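Local coordinates for SnoaL-like domain-containing protein (PDB 5EVH), which is of unknown function but carries a SnoaL-like domain of the NTF2 clan, whose members often enclose a ligand-binding or catalytic pocket, at residues 34-39 with 43-48; 26-31 with 48-53; 94-97 with 102-105; 10-15 with 76-81. All coordinates share one frame; numbering follows the deposited sequence.

Contact 1: 34-39 with 43-48; sequences GIVCHA and RIDGAD
The carbonyl oxygen of I35 accepts the amide proton of G46 in a nearly straight bond, G46 N to I35 O 2.8 Å with 175° at the hydrogen. Two more backbone bonds pair C37 with I44 in both directions: C37 N lies 2.9 Å from I44 O, and I44 N 2.8 Å from C37 O. V36 with D45 and H38 with R43 are the flanking non-hydrogen-bonded pairs of this antiparallel hairpin. On the face carrying V36, H38, R43 and D45, R43, with CG anti to the backbone N (chi1 178°) and its chain extended to NE, reaches forward along its strand to meet the D45 carboxylate side-on, with R43 NE 2.8 Å from D45 OD2 and NH2 2.9 Å from D45 OD1. The flat guanidinium thus held receives V36 CG1 over its centre, 3.5 Å above the plane. H38 stands alongside with its ring at 90° to the guanidinium. A water lies within hydrogen-bonding distance of both D45 OD1 (2.9 Å) and G34 O, between the carboxylate and the backbone at G34. The other face is apolar: C37 and I44 meet through their CB atoms, and on helix 47-58 C37 touches F50 while I44 touches A49 and F53. Chemically, the hairpin is two-sided: an ion pair with a methyl as its lid on the more exposed face, hydrocarbon toward the helix, and G46 closing the ladder at the helix N-cap.

Contact 2: 26-31 with 48-53; sequences TAMRHV and DAFRAF
Two successive bends in the side chain of M28, present as selenomethionine, curl it back toward helix 47-58 (chi2 -59°, with chi3 of the same sign and size), while F50 swings its ring out with CG opposite the backbone N, chi1 -177°. The selenium arrives at the rim of that ring: M28 SE is 4.1 Å from F50 CD2, and its direction from the centroid is 83° off the ring normal, which identifies an edge-on Met-aromatic contact. V31 approaches the CD2-CE2 part obliquely, CG2 being 4.0 Å from F50 CE2 and CG1 4.1 Å from CD2. Next to it, the long R51 chain passes M28 obliquely; M28 CG lies 3.9 Å from R51 NH1, and M28 SE 4.1 Å from R51 CB. The R51 guanidinium forms salt bridges with E55 and D25, consistent with keeping its aliphatic part beside the selenomethionine. No hydrogen bond spans the segments; side-chain packing alone joins them. A type I turn from M28 to V31 follows on from the short helix, placing both residues on one side of helix 47-58. There F50 is wedged between this turn, Y15 of helix 7-20, and I35 and C37 of strand 35-39.

Contact 3: 94-97 with 102-105; sequences EHLT and RITQ
The short strand axes of 94-97 and 102-105 approach to 5.4 Å but run at 109° to each other, far from the straight antiparallel value. T97 takes part in two bonds with successive residues of the opposite strand: T97 N donates to Q105 O at 2.9 Å, and T104 N donates to T97 O at 2.8 Å. The one residue T97 therefore faces both T104 and Q105. At T104, psi is -16°, a helix-like value inside an extended strand. Together these features define a classic beta bulge in the hairpin formed by strands 92-99 and 102-109, and the extra residue probably accentuates the local bend and twist, as beta bulges commonly do in the curved sheets of NTF2-like folds. CA-H...O contacts frame the bonded pair, with L96 CA and I103 CA each near the carbonyl opposite. Among the side chains, T97 and Q105 lie side by side and point the same way, T97 OG1 being 3.7 Å from Q105 CB. T104 approaches T97 across the bulge instead: its OG1 sits between the backbone N and the carbonyl carbon (chi1 59°), which puts it 3.6 Å from T97 CG2. The opposite, buried side brings L96 and I103 together obliquely, L96 CD2 touching I103 CD1 at 3.5 Å, a close methyl contact. Helix 7-20 covers that pair, with A12 on L96 and with T11 and Y15 on I103, while H95 packs against S68 of the second subunit.

Contact 4: 10-15 with 76-81; sequences DTALAY and ALLMYD
Helix 7-20 packs across the curved sheet of this SnoaL-like domain, and its residues A12 and L13 touch strand 75-84. The axes of 10-15 and 76-81 are 8.7 Å apart at closest and cross at -38°. A small residue on each side permits the closest approach of the backbones: the CA atoms of A12 and A76 are 6.8 Å apart, and A12 CB meets A76 CB at 3.8 Å. Two residues along the strand, L78 supplies the second contact. Its CG occupies the position between backbone N and carbonyl carbon (chi1 42°), and from there CD2 reaches A12 CB at 3.9 Å. L13 adds a more peripheral touch, with its CD2 4.3 Å from L78 CD2. A12 is thus seated against A76 and L78, alternate residues of the strand that present their side chains to the same face, and every contact is hydrocarbon on hydrocarbon; no hydrogen bond crosses. L77 and M79, on the reverse face, pack on S68 and I109 of the second subunit, so the strand separates the helix-covered interior from the dimer interface. A helix laid in the concave face of a strongly curved sheet is characteristic of the NTF2-like fold.

Three of the contacts, 1, 3 and 4, reach one six-stranded sheet, while contact 2 joins helix 24-28 and the turn after it to helix 47-58. Along the chain, contact 1 nests inside the loop of contact 2, which itself lies within the loop of contact 4; contact 3 comes last. Contacts 1 and 2 share D48 and have centres about 9 Å apart, the same spacing as contacts 3 and 4, whereas the centres of contacts 1 and 4 are about 17 Å apart. Strands 35-39 and 102-109 are neighbours, tying contact 1 to contact 3, and I103 N bonds to H30 O of contact 2. Contacts 3 and 4 touch the second subunit, so their strands border both the helix-covered interior and the subunit interface.

Contact 1: 34-39 with 43-48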
loop_
_atom_site.group_PDB
_atom_site.type_symbol
_atom_site.label_atom_id
_atom_site.label_comp_id
_atom_site.label_asym_id
_atom_site.label_seq_id
_atom_site.Cartn_x
_atom_site.Cartn_y
_atom_site.Cartn_z
ATOM N N GLY A 34 23.371 2.195 0.188
ATOM C CA GLY A 34 23.042 0.819 0.521
ATOM C C GLY A 34 21.532 0.606 0.700
ATOM O O GLY A 34 21.145 -0.284 1.462
ATOM N N ILE A 35 20.661 1.393 0.031
ATOM C CA ILE A 35 19.212 1.250 0.232
ATOM C C ILE A 35 18.803 -0.213 0.039
ATOM O O ILE A 35 19.346 -0.936 -0.808
ATOM C CB ILE A 35 18.426 2.168 -0.731
ATOM C CG1 ILE A 35 16.883 2.067 -0.495
ATOM C CG2 ILE A 35 18.862 1.858 -2.182
ATOM C CD1 ILE A 35 16.114 3.216 -1.152
ATOM N N VAL A 36 17.869 -0.666 0.874
ATOM C CA VAL A 36 17.184 -1.945 0.705
ATOM C C VAL A 36 15.753 -1.618 0.326
ATOM O O VAL A 36 15.057 -0.912 1.078
ATOM C CB VAL A 36 17.212 -2.765 2.000
ATOM C CG1 VAL A 36 16.369 -4.033 1.805
ATOM C CG2 VAL A 36 18.701 -3.050 2.429
ATOM N N CYS A 37 15.308 -2.104 -0.839
ATOM C CA CYS A 37 13.958 -1.826 -1.330
ATOM C C CYS A 37 13.209 -3.155 -1.406
ATOM O O CYS A 37 13.710 -4.123 -1.981
ATOM C CB CYS A 37 13.982 -1.120 -2.702
ATOM S SG CYS A 37 12.312 -0.907 -3.384
ATOM N N HIS A 38 12.029 -3.232 -0.810
ATOM C CA HIS A 38 11.204 -4.423 -0.954
ATOM C C HIS A 38 10.047 -4.004 -1.838
ATOM O O HIS A 38 9.252 -3.137 -1.456
ATOM C CB HIS A 38 10.682 -4.924 0.386
ATOM C CG HIS A 38 11.754 -5.225 1.385
ATOM N ND1 HIS A 38 12.445 -6.423 1.411
ATOM C CD2 HIS A 38 12.224 -4.492 2.422
ATOM C CE1 HIS A 38 13.309 -6.404 2.408
ATOM N NE2 HIS A 38 13.178 -5.252 3.048
ATOM N N ALA A 39 9.947 -4.605 -3.004
ATOM C CA ALA A 39 8.948 -4.198 -3.989
ATOM C C ALA A 39 8.103 -5.416 -4.330
ATOM O O ALA A 39 8.474 -6.521 -3.918
ATOM C CB ALA A 39 9.668 -3.642 -5.209
ATOM N N ARG A 43 13.120 -8.251 -3.666
ATOM C CA ARG A 43 14.053 -7.384 -2.954
ATOM C C ARG A 43 15.078 -6.787 -3.911
ATOM O O ARG A 43 15.548 -7.455 -4.831
ATOM C CB ARG A 43 14.764 -8.191 -1.865
ATOM C CG ARG A 43 15.807 -7.385 -1.069
ATOM C CD ARG A 43 16.503 -8.284 -0.042
ATOM N NE ARG A 43 17.626 -7.565 0.511
ATOM C CZ ARG A 43 17.793 -7.335 1.799
ATOM N NH1 ARG A 43 16.908 -7.838 2.665
ATOM N NH2 ARG A 43 18.848 -6.629 2.208
ATOM N N ILE A 44 15.429 -5.527 -3.691
ATOM C CA ILE A 44 16.424 -4.801 -4.492
ATOM C C ILE A 44 17.461 -4.239 -3.523
ATOM O O ILE A 44 17.092 -3.692 -2.485
ATOM C CB ILE A 44 15.747 -3.653 -5.274
ATOM C CG1 ILE A 44 14.698 -4.185 -6.247
ATOM C CG2 ILE A 44 16.740 -2.734 -5.998
ATOM C CD1 ILE A 44 13.717 -3.126 -6.669
ATOM N N ASP A 45 18.749 -4.364 -3.837
ATOM C CA ASP A 45 19.783 -3.850 -2.938
ATOM C C ASP A 45 20.708 -2.855 -3.618
ATOM O O ASP A 45 21.346 -3.178 -4.625
ATOM C CB ASP A 45 20.647 -5.006 -2.389
ATOM C CG ASP A 45 19.948 -5.779 -1.265
ATOM O OD1 ASP A 45 19.894 -5.269 -0.117
ATOM O OD2 ASP A 45 19.463 -6.898 -1.525
ATOM N N GLY A 46 20.859 -1.683 -3.019
ATOM C CA GLY A 46 21.876 -0.759 -3.481
ATOM C C GLY A 46 21.290 0.283 -4.411
ATOM O O GLY A 46 20.323 0.037 -5.146
ATOM N N ALA A 47 21.865 1.479 -4.361
ATOM C CA ALA A 47 21.333 2.593 -5.134
ATOM C C ALA A 47 21.339 2.317 -6.636
ATOM O O ALA A 47 20.429 2.776 -7.345
ATOM C CB ALA A 47 22.122 3.865 -4.818
ATOM N N ASP A 48 22.360 1.606 -7.161
ATOM C CA ASP A 48 22.371 1.314 -8.601
ATOM C C ASP A 48 21.177 0.456 -9.034
ATOM O O ASP A 48 20.504 0.751 -10.042
ATOM C CB ASP A 48 23.669 0.607 -8.998
ATOM C CG ASP A 48 24.861 1.553 -9.025
ATOM O OD1 ASP A 48 24.637 2.779 -9.077
ATOM O OD2 ASP A 48 26.019 1.069 -9.003
HETATM O O HOH W 1 21.520 -2.867 0.397
#

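Contact 2: 26-31 with 48-53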
loop_
_atom_site.group_PDB
_atom_site.type_symbol
_atom_site.label_atom_id
_atom_site.label_comp_id
_atom_site.label_asym_id
_atom_site.label_seq_id
_atom_site.Cartn_x
_atom_site.Cartn_y
_atom_site.Cartn_z
ATOM N N THR A 26 18.062 14.381 -8.903
ATOM C CA THR A 26 17.642 15.020 -7.655
ATOM C C THR A 26 17.032 14.001 -6.708
ATOM O O THR A 26 17.361 13.985 -5.510
ATOM C CB THR A 26 16.649 16.155 -7.950
ATOM O OG1 THR A 26 17.329 17.099 -8.804
ATOM C CG2 THR A 26 16.177 16.871 -6.644
ATOM N N ALA A 27 16.167 13.119 -7.225
ATOM C CA ALA A 27 15.559 12.091 -6.377
ATOM C C ALA A 27 16.614 11.215 -5.725
ATOM O O ALA A 27 16.515 10.904 -4.525
ATOM C CB ALA A 27 14.585 11.227 -7.206
HETATM N N MSE A 28 17.685 10.889 -6.469
HETATM C CA MSE A 28 18.708 9.979 -5.967
HETATM C C MSE A 28 19.569 10.634 -4.906
HETATM O O MSE A 28 20.244 9.934 -4.158
HETATM C CB MSE A 28 19.573 9.460 -7.120
HETATM C CG MSE A 28 18.815 8.500 -8.056
HETATM SE SE MSE A 28 18.088 6.903 -7.206
HETATM C CE MSE A 28 19.767 6.212 -6.596
ATOM N N ARG A 29 19.556 11.969 -4.823
ATOM C CA ARG A 29 20.183 12.625 -3.681
ATOM C C ARG A 29 19.621 12.125 -2.379
ATOM O O ARG A 29 20.263 12.294 -1.336
ATOM C CB ARG A 29 19.944 14.157 -3.667
ATOM C CG ARG A 29 20.531 14.976 -4.755
ATOM C CD ARG A 29 20.170 16.479 -4.455
ATOM N NE ARG A 29 20.640 17.312 -5.544
ATOM C CZ ARG A 29 20.239 18.553 -5.750
ATOM N NH1 ARG A 29 19.328 19.142 -4.920
ATOM N NH2 ARG A 29 20.730 19.201 -6.785
ATOM N N HIS A 30 18.354 11.684 -2.383
ATOM C CA HIS A 30 17.707 11.318 -1.148
ATOM C C HIS A 30 17.772 9.831 -0.878
ATOM O O HIS A 30 17.122 9.376 0.060
ATOM C CB HIS A 30 16.244 11.752 -1.205
ATOM C CG HIS A 30 16.075 13.222 -1.340
ATOM N ND1 HIS A 30 16.187 14.079 -0.255
ATOM C CD2 HIS A 30 15.789 13.996 -2.420
ATOM C CE1 HIS A 30 15.950 15.323 -0.661
ATOM N NE2 HIS A 30 15.708 15.306 -1.968
ATOM N N VAL A 31 18.545 9.078 -1.659
ATOM C CA VAL A 31 18.612 7.616 -1.567
ATOM C C VAL A 31 19.970 7.208 -0.996
ATOM O O VAL A 31 21.019 7.617 -1.523
ATOM C CB VAL A 31 18.413 6.984 -2.950
ATOM C CG1 VAL A 31 18.695 5.434 -2.895
ATOM C CG2 VAL A 31 16.982 7.286 -3.456
ATOM N N ASP A 48 22.360 1.606 -7.161
ATOM C CA ASP A 48 22.371 1.314 -8.601
ATOM C C ASP A 48 21.177 0.456 -9.034
ATOM O O ASP A 48 20.504 0.751 -10.042
ATOM C CB ASP A 48 23.669 0.607 -8.998
ATOM C CG ASP A 48 24.861 1.553 -9.025
ATOM O OD1 ASP A 48 24.637 2.779 -9.077
ATOM O OD2 ASP A 48 26.019 1.069 -9.003
ATOM N N ALA A 49 20.973 -0.682 -8.359
ATOM C CA ALA A 49 19.803 -1.503 -8.662
ATOM C C ALA A 49 18.516 -0.719 -8.384
ATOM O O ALA A 49 17.515 -0.859 -9.106
ATOM C CB ALA A 49 19.836 -2.793 -7.838
ATOM N N PHE A 50 18.511 0.103 -7.338
ATOM C CA PHE A 50 17.277 0.837 -7.065
ATOM C C PHE A 50 16.954 1.770 -8.238
ATOM O O PHE A 50 15.810 1.853 -8.700
ATOM C CB PHE A 50 17.408 1.632 -5.751
ATOM C CG PHE A 50 16.156 2.340 -5.371
ATOM C CD1 PHE A 50 15.050 1.617 -4.919
ATOM C CD2 PHE A 50 16.057 3.739 -5.489
ATOM C CE1 PHE A 50 13.849 2.270 -4.587
ATOM C CE2 PHE A 50 14.885 4.384 -5.185
ATOM C CZ PHE A 50 13.761 3.687 -4.714
ATOM N N ARG A 51 17.960 2.504 -8.706
ATOM C CA ARG A 51 17.762 3.409 -9.831
ATOM C C ARG A 51 17.257 2.666 -11.061
ATOM O O ARG A 51 16.322 3.119 -11.735
ATOM C CB ARG A 51 19.065 4.136 -10.116
ATOM C CG ARG A 51 18.987 4.984 -11.342
ATOM C CD ARG A 51 19.932 6.159 -11.283
ATOM N NE ARG A 51 19.433 7.092 -12.293
ATOM C CZ ARG A 51 19.784 8.356 -12.387
ATOM N NH1 ARG A 51 20.637 8.832 -11.499
ATOM N NH2 ARG A 51 19.266 9.121 -13.361
ATOM N N ALA A 52 17.835 1.498 -11.347
ATOM C CA ALA A 52 17.388 0.726 -12.490
ATOM C C ALA A 52 15.929 0.300 -12.361
ATOM O O ALA A 52 15.297 0.041 -13.376
ATOM C CB ALA A 52 18.317 -0.500 -12.696
ATOM N N PHE A 53 15.369 0.227 -11.144
ATOM C CA PHE A 53 13.950 -0.093 -10.933
ATOM C C PHE A 53 13.077 1.174 -10.977
ATOM O O PHE A 53 12.052 1.208 -11.669
ATOM C CB PHE A 53 13.798 -0.854 -9.597
ATOM C CG PHE A 53 12.429 -0.794 -8.993
ATOM C CD1 PHE A 53 11.400 -1.527 -9.504
ATOM C CD2 PHE A 53 12.187 -0.027 -7.873
ATOM C CE1 PHE A 53 10.104 -1.450 -8.929
ATOM C CE2 PHE A 53 10.914 0.035 -7.287
ATOM C CZ PHE A 53 9.883 -0.686 -7.816
#

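Contact 3: 94-97 with 102-105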
loop_
_atom_site.group_PDB
_atom_site.type_symbol
_atom_site.label_atom_id
_atom_site.label_comp_id
_atom_site.label_asym_id
_atom_site.label_seq_id
_atom_site.Cartn_x
_atom_site.Cartn_y
_atom_site.Cartn_z
ATOM N N GLU A 94 4.061 3.470 0.263
ATOM C CA GLU A 94 5.472 3.316 0.542
ATOM C C GLU A 94 5.717 3.535 2.011
ATOM O O GLU A 94 5.207 4.514 2.599
ATOM C CB GLU A 94 6.403 4.334 -0.243
ATOM C CG GLU A 94 6.318 4.113 -1.722
ATOM C CD GLU A 94 7.114 5.176 -2.507
ATOM O OE1 GLU A 94 7.654 6.051 -1.825
ATOM O OE2 GLU A 94 7.194 5.118 -3.772
ATOM N N HIS A 95 6.568 2.667 2.584
ATOM C CA HIS A 95 7.014 2.819 3.949
ATOM C C HIS A 95 8.512 3.094 3.859
ATOM O O HIS A 95 9.252 2.256 3.319
ATOM C CB HIS A 95 6.741 1.553 4.756
ATOM C CG HIS A 95 7.319 1.602 6.148
ATOM N ND1 HIS A 95 7.861 0.492 6.769
ATOM C CD2 HIS A 95 7.390 2.613 7.065
ATOM C CE1 HIS A 95 8.267 0.816 7.995
ATOM N NE2 HIS A 95 8.019 2.108 8.190
ATOM N N LEU A 96 8.965 4.254 4.340
ATOM C CA LEU A 96 10.363 4.676 4.161
ATOM C C LEU A 96 11.043 4.803 5.514
ATOM O O LEU A 96 10.455 5.311 6.475
ATOM C CB LEU A 96 10.465 6.043 3.459
ATOM C CG LEU A 96 9.802 6.091 2.080
ATOM C CD1 LEU A 96 8.348 6.499 2.256
ATOM C CD2 LEU A 96 10.554 7.053 1.172
ATOM N N THR A 97 12.296 4.383 5.575
ATOM C CA THR A 97 13.156 4.671 6.716
ATOM C C THR A 97 14.209 5.647 6.257
ATOM O O THR A 97 14.841 5.433 5.217
ATOM C CB THR A 97 13.851 3.376 7.203
ATOM O OG1 THR A 97 12.817 2.428 7.488
ATOM C CG2 THR A 97 14.722 3.610 8.398
ATOM N N ARG A 102 18.758 10.554 4.070
ATOM C CA ARG A 102 18.823 9.539 3.017
ATOM C C ARG A 102 17.898 8.375 3.344
ATOM O O ARG A 102 17.845 7.927 4.504
ATOM C CB ARG A 102 20.230 8.995 2.870
ATOM C CG ARG A 102 21.286 10.098 2.621
ATOM C CD ARG A 102 21.699 9.970 1.218
ATOM N NE ARG A 102 22.617 10.994 0.776
ATOM C CZ ARG A 102 23.027 11.107 -0.492
ATOM N NH1 ARG A 102 22.579 10.228 -1.429
ATOM N NH2 ARG A 102 23.872 12.101 -0.827
ATOM N N ILE A 103 17.153 7.917 2.327
ATOM C CA ILE A 103 16.255 6.762 2.455
ATOM C C ILE A 103 17.108 5.501 2.506
ATOM O O ILE A 103 17.834 5.193 1.554
ATOM C CB ILE A 103 15.271 6.695 1.282
ATOM C CG1 ILE A 103 14.435 8.014 1.298
ATOM C CG2 ILE A 103 14.397 5.371 1.373
ATOM C CD1 ILE A 103 13.641 8.230 -0.095
ATOM N N THR A 104 17.059 4.784 3.641
ATOM C CA THR A 104 17.878 3.578 3.776
ATOM C C THR A 104 17.057 2.309 3.601
ATOM O O THR A 104 17.644 1.245 3.348
ATOM C CB THR A 104 18.538 3.504 5.156
ATOM O OG1 THR A 104 17.457 3.507 6.100
ATOM C CG2 THR A 104 19.443 4.682 5.409
ATOM N N GLN A 105 15.728 2.407 3.692
ATOM C CA GLN A 105 14.845 1.267 3.452
ATOM C C GLN A 105 13.560 1.773 2.854
ATOM O O GLN A 105 13.067 2.818 3.258
ATOM C CB GLN A 105 14.441 0.516 4.723
ATOM C CG GLN A 105 15.591 0.059 5.523
ATOM C CD GLN A 105 15.119 -0.794 6.648
ATOM O OE1 GLN A 105 15.320 -0.460 7.824
ATOM N NE2 GLN A 105 14.440 -1.905 6.302
#

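Contact 4: 10-15 with 76-81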
loop_
_atom_site.group_PDB
_atom_site.type_symbol
_atom_site.label_atom_id
_atom_site.label_comp_id
_atom_site.label_asym_id
_atom_site.label_seq_id
_atom_site.Cartn_x
_atom_site.Cartn_y
_atom_site.Cartn_z
ATOM N N ASP A 10 9.521 14.908 5.249
ATOM C CA ASP A 10 10.048 15.921 4.317
ATOM C C ASP A 10 10.946 15.278 3.263
ATOM O O ASP A 10 10.845 15.586 2.064
ATOM C CB ASP A 10 10.857 16.968 5.082
ATOM C CG ASP A 10 9.978 17.904 5.929
ATOM O OD1 ASP A 10 8.730 17.967 5.704
ATOM O OD2 ASP A 10 10.570 18.604 6.783
ATOM N N THR A 11 11.822 14.343 3.693
ATOM C CA THR A 11 12.683 13.647 2.733
ATOM C C THR A 11 11.867 12.782 1.767
ATOM O O THR A 11 12.098 12.785 0.534
ATOM C CB THR A 11 13.691 12.793 3.503
ATOM O OG1 THR A 11 14.589 13.688 4.172
ATOM C CG2 THR A 11 14.462 11.880 2.580
ATOM N N ALA A 12 10.918 12.008 2.315
ATOM C CA ALA A 12 10.065 11.159 1.500
ATOM C C ALA A 12 9.339 11.965 0.436
ATOM O O ALA A 12 9.269 11.544 -0.723
ATOM C CB ALA A 12 9.051 10.436 2.424
ATOM N N LEU A 13 8.701 13.101 0.833
ATOM C CA LEU A 13 7.958 13.900 -0.151
ATOM C C LEU A 13 8.909 14.605 -1.154
ATOM O O LEU A 13 8.535 14.805 -2.309
ATOM C CB LEU A 13 7.085 14.940 0.550
ATOM C CG LEU A 13 5.940 14.313 1.392
ATOM C CD1 LEU A 13 5.215 15.440 2.185
ATOM C CD2 LEU A 13 4.974 13.623 0.430
ATOM N N ALA A 14 10.107 15.027 -0.724
ATOM C CA ALA A 14 11.055 15.659 -1.663
ATOM C C ALA A 14 11.510 14.654 -2.723
ATOM O O ALA A 14 11.554 14.976 -3.926
ATOM C CB ALA A 14 12.254 16.225 -0.878
ATOM N N TYR A 15 11.810 13.421 -2.271
ATOM C CA TYR A 15 12.104 12.292 -3.149
ATOM C C TYR A 15 10.932 12.037 -4.093
ATOM O O TYR A 15 11.095 11.971 -5.314
ATOM C CB TYR A 15 12.368 11.042 -2.277
ATOM C CG TYR A 15 12.339 9.812 -3.108
ATOM C CD1 TYR A 15 13.459 9.471 -3.902
ATOM C CD2 TYR A 15 11.208 9.014 -3.155
ATOM C CE1 TYR A 15 13.410 8.358 -4.718
ATOM C CE2 TYR A 15 11.170 7.896 -3.944
ATOM C CZ TYR A 15 12.270 7.610 -4.743
ATOM O OH TYR A 15 12.245 6.517 -5.544
ATOM N N ALA A 76 8.508 7.225 7.461
ATOM C CA ALA A 76 7.417 7.899 6.818
ATOM C C ALA A 76 6.573 6.844 6.131
ATOM O O ALA A 76 7.063 5.778 5.720
ATOM C CB ALA A 76 7.914 8.972 5.796
ATOM N N LEU A 77 5.308 7.184 5.946
ATOM C CA LEU A 77 4.368 6.293 5.302
ATOM C C LEU A 77 3.525 7.152 4.362
ATOM O O LEU A 77 2.951 8.175 4.779
ATOM C CB LEU A 77 3.503 5.595 6.390
ATOM C CG LEU A 77 2.603 4.465 5.913
ATOM C CD1 LEU A 77 3.459 3.290 5.311
ATOM C CD2 LEU A 77 1.742 3.936 7.117
ATOM N N LEU A 78 3.453 6.767 3.099
ATOM C CA LEU A 78 2.613 7.562 2.211
ATOM C C LEU A 78 1.897 6.689 1.203
ATOM O O LEU A 78 2.293 5.543 0.927
ATOM C CB LEU A 78 3.385 8.601 1.465
ATOM C CG LEU A 78 4.705 8.261 0.897
ATOM C CD1 LEU A 78 4.419 8.253 -0.545
ATOM C CD2 LEU A 78 5.512 9.466 1.182
HETATM N N MSE A 79 0.784 7.237 0.722
HETATM C CA MSE A 79 -0.015 6.519 -0.289
HETATM C C MSE A 79 -0.342 7.559 -1.363
HETATM O O MSE A 79 -0.702 8.719 -1.034
HETATM C CB MSE A 79 -1.271 5.960 0.324
HETATM C CG MSE A 79 -2.117 5.256 -0.795
HETATM SE SE MSE A 79 -3.806 4.500 -0.111
HETATM C CE MSE A 79 -3.055 3.000 1.009
ATOM N N TYR A 80 -0.199 7.179 -2.648
ATOM C CA TYR A 80 -0.402 8.108 -3.745
ATOM C C TYR A 80 -1.087 7.369 -4.884
ATOM O O TYR A 80 -0.948 6.158 -5.051
ATOM C CB TYR A 80 0.917 8.783 -4.210
ATOM C CG TYR A 80 2.032 7.827 -4.525
ATOM C CD1 TYR A 80 2.954 7.462 -3.551
ATOM C CD2 TYR A 80 2.166 7.306 -5.803
ATOM C CE1 TYR A 80 4.008 6.592 -3.864
ATOM C CE2 TYR A 80 3.204 6.440 -6.134
ATOM C CZ TYR A 80 4.110 6.081 -5.145
ATOM O OH TYR A 80 5.140 5.204 -5.451
ATOM N N ASP A 81 -1.861 8.107 -5.655
ATOM C CA ASP A 81 -2.417 7.534 -6.865
ATOM C C ASP A 81 -1.402 7.785 -7.973
ATOM O O ASP A 81 -0.644 8.756 -7.915
ATOM C CB ASP A 81 -3.724 8.237 -7.224
ATOM C CG ASP A 81 -4.431 7.551 -8.460
ATOM O OD1 ASP A 81 -4.375 6.293 -8.530
ATOM O OD2 ASP A 81 -4.950 8.266 -9.343
#